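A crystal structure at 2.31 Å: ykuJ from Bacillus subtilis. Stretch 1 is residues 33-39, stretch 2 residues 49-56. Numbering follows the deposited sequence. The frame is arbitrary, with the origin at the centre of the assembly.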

# COMPACT_ATOMS: atom_id res chain seq x y z
N GLY A 33 -4.90 -0.94 -14.40
CA GLY A 33 -5.36 -2.22 -13.91
C GLY A 33 -4.49 -3.43 -14.23
O GLY A 33 -4.75 -4.53 -13.76
N GLU A 34 -3.45 -3.23 -15.03
CA GLU A 34 -2.57 -4.33 -15.41
C GLU A 34 -1.22 -4.32 -14.68
O GLU A 34 -0.53 -3.31 -14.64
CB GLU A 34 -2.34 -4.29 -16.92
CG GLU A 34 -1.41 -5.36 -17.45
CD GLU A 34 -1.07 -5.15 -18.91
OE1 GLU A 34 -0.79 -3.99 -19.29
OE2 GLU A 34 -1.07 -6.14 -19.67
N LYS A 35 -0.85 -5.47 -14.12
CA LYS A 35 0.41 -5.60 -13.41
C LYS A 35 1.58 -5.47 -14.38
O LYS A 35 1.74 -6.29 -15.27
CB LYS A 35 0.49 -6.95 -12.69
CG LYS A 35 -0.49 -7.12 -11.54
CD LYS A 35 -0.56 -8.57 -11.12
CE LYS A 35 -1.37 -8.76 -9.84
NZ LYS A 35 -2.78 -8.30 -9.99
N ILE A 36 2.40 -4.44 -14.19
CA ILE A 36 3.57 -4.23 -15.03
C ILE A 36 4.77 -4.88 -14.38
O ILE A 36 5.58 -5.52 -15.05
CB ILE A 36 3.86 -2.74 -15.23
CG1 ILE A 36 2.66 -2.05 -15.88
CG2 ILE A 36 5.11 -2.56 -16.08
CD1 ILE A 36 2.23 -2.55 -17.29
N CYS A 37 4.89 -4.71 -13.06
CA CYS A 37 5.99 -5.29 -12.30
C CYS A 37 5.71 -5.38 -10.79
O CYS A 37 4.77 -4.78 -10.27
CB CYS A 37 7.27 -4.46 -12.53
SG CYS A 37 7.21 -2.77 -11.86
N SER A 38 6.52 -6.17 -10.09
CA SER A 38 6.39 -6.30 -8.66
C SER A 38 7.79 -6.17 -8.06
O SER A 38 8.79 -6.51 -8.70
CB SER A 38 5.78 -7.64 -8.28
OG SER A 38 6.64 -8.70 -8.65
N VAL A 39 7.87 -5.65 -6.84
CA VAL A 39 9.15 -5.50 -6.19
C VAL A 39 9.11 -6.20 -4.84
O VAL A 39 8.15 -6.08 -4.10
CB VAL A 39 9.53 -4.00 -6.01
CG1 VAL A 39 8.44 -3.28 -5.25
CG2 VAL A 39 10.87 -3.88 -5.28
N GLU A 49 14.30 -6.68 -5.24
CA GLU A 49 14.32 -7.56 -6.39
C GLU A 49 13.13 -7.17 -7.26
O GLU A 49 11.98 -7.28 -6.85
CB GLU A 49 14.19 -9.02 -5.96
CG GLU A 49 14.25 -9.98 -7.13
CD GLU A 49 13.95 -11.41 -6.72
OE1 GLU A 49 12.83 -11.67 -6.24
OE2 GLU A 49 14.84 -12.27 -6.88
N LEU A 50 13.42 -6.68 -8.46
CA LEU A 50 12.37 -6.27 -9.37
C LEU A 50 12.06 -7.37 -10.39
O LEU A 50 12.95 -7.90 -11.05
CB LEU A 50 12.79 -5.01 -10.10
CG LEU A 50 11.78 -4.42 -11.09
CD1 LEU A 50 10.68 -3.68 -10.35
CD2 LEU A 50 12.51 -3.46 -12.02
N THR A 51 10.78 -7.71 -10.48
CA THR A 51 10.30 -8.72 -11.41
C THR A 51 9.47 -8.02 -12.48
O THR A 51 8.51 -7.32 -12.17
CB THR A 51 9.46 -9.77 -10.67
OG1 THR A 51 10.29 -10.45 -9.72
CG2 THR A 51 8.88 -10.79 -11.64
N VAL A 52 9.88 -8.18 -13.74
CA VAL A 52 9.22 -7.55 -14.88
C VAL A 52 8.42 -8.58 -15.67
O VAL A 52 8.98 -9.53 -16.23
CB VAL A 52 10.26 -6.92 -15.83
CG1 VAL A 52 9.55 -6.11 -16.92
CG2 VAL A 52 11.24 -6.06 -15.04
N PHE A 53 7.11 -8.39 -15.75
CA PHE A 53 6.26 -9.34 -16.45
C PHE A 53 6.25 -9.20 -17.97
O PHE A 53 6.45 -8.12 -18.52
CB PHE A 53 4.83 -9.26 -15.89
CG PHE A 53 4.75 -9.48 -14.40
CD1 PHE A 53 5.08 -10.71 -13.84
CD2 PHE A 53 4.39 -8.43 -13.55
CE1 PHE A 53 5.07 -10.89 -12.46
CE2 PHE A 53 4.38 -8.60 -12.16
CZ PHE A 53 4.72 -9.83 -11.61
N GLN A 54 6.04 -10.33 -18.63
CA GLN A 54 5.94 -10.38 -20.08
C GLN A 54 4.96 -11.50 -20.39
O GLN A 54 5.15 -12.64 -19.95
CB GLN A 54 7.30 -10.66 -20.73
CG GLN A 54 7.23 -10.75 -22.25
CD GLN A 54 8.57 -11.04 -22.92
OE1 GLN A 54 9.25 -12.02 -22.58
NE2 GLN A 54 8.94 -10.21 -23.89
N LYS A 55 3.90 -11.19 -21.13
CA LYS A 55 2.89 -12.18 -21.49
C LYS A 55 3.42 -13.48 -22.11
O LYS A 55 4.27 -13.47 -23.01
CB LYS A 55 1.87 -11.57 -22.43
CG LYS A 55 0.95 -10.54 -21.80
CD LYS A 55 -0.13 -10.14 -22.80
CE LYS A 55 -1.12 -9.17 -22.20
NZ LYS A 55 -2.15 -8.78 -23.20
N GLY A 56 2.90 -14.60 -21.62
CA GLY A 56 3.29 -15.91 -22.13
C GLY A 56 4.74 -16.25 -21.86
O GLY A 56 5.24 -17.29 -22.31
O HOH W 1 5.89 -5.70 -17.96

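The two stretches form neighbouring strands of a sheet, residues 34-39 running antiparallel to the strand that starts before Glu 49. Their directions differ by 159°, and the axes approach to 4.8 Å. Cys 37 pairs with Val 52, Ser 38 with Thr 51, and Val 39 with Leu 50. Together the stretches bury 453 Å², both sides summed.

Backbone hydrogen bonds follow this register. Ser 38 and Thr 51 are the hydrogen-bonded pair and bond in both directions. Ser 38 N donates to Thr 51 O at 3.1 Å, and Thr 51 N donates to Ser 38 O at 2.9 Å. The second bond is nearly straight, with an angle of 176° at the hydrogen. The next bond along is weak: Phe 53 N reaches Ile 36 O at 3.3 Å. Here the pairing loosens, and a water adds a second link. It donates to Ile 36 O at 2.9 Å and to Phe 53 O at 2.5 Å, so Ile 36 O accepts from both the water and Phe 53 N.

The flanking pairs, Cys 37 with Val 52 and Val 39 with Leu 50, are not hydrogen-bonded. Their CA atoms lie closer together, Cys 37 CA to Val 52 CA at 4.7 Å and Val 39 CA to Leu 50 CA at 4.6 Å, against 5.4 Å from Ser 38 CA to Thr 51 CA. A CA-H...O contact joins Val 39 CA to Glu 49 O at 3.4 Å.

Side chains alternate between the two faces of the sheet. Cys 37, Val 39, Leu 50 and Val 52 share one face. The end of the Leu 50 side chain comes nearer the partner strand. Leu 50 CD1 lies 3.9 Å from Cys 37 SG and 4.5 Å from Val 39 CB, making apolar contacts with both.

Ser 38 and Thr 51 point to the other face, where Ser 38 OG lies 3.6 Å from Thr 51 CB. Phe 53 points toward the first strand, and the other stretch covers more of it than of any other residue here. Its ring touches Lys 35, Cys 37 and Ser 38: Phe 53 CD2 is 3.8 Å from Lys 35 O, Phe 53 CE2 is 3.7 Å from Cys 37 CA, and Phe 53 CZ is 3.7 Å from Ser 38 OG. These are packing contacts with backbone and a hydroxyl.

Charge contributes at the exposed end. Glu 34 OE2 and Lys 55 NZ are 4.5 Å apart, too far for a salt bridge, though their opposite charges still attract.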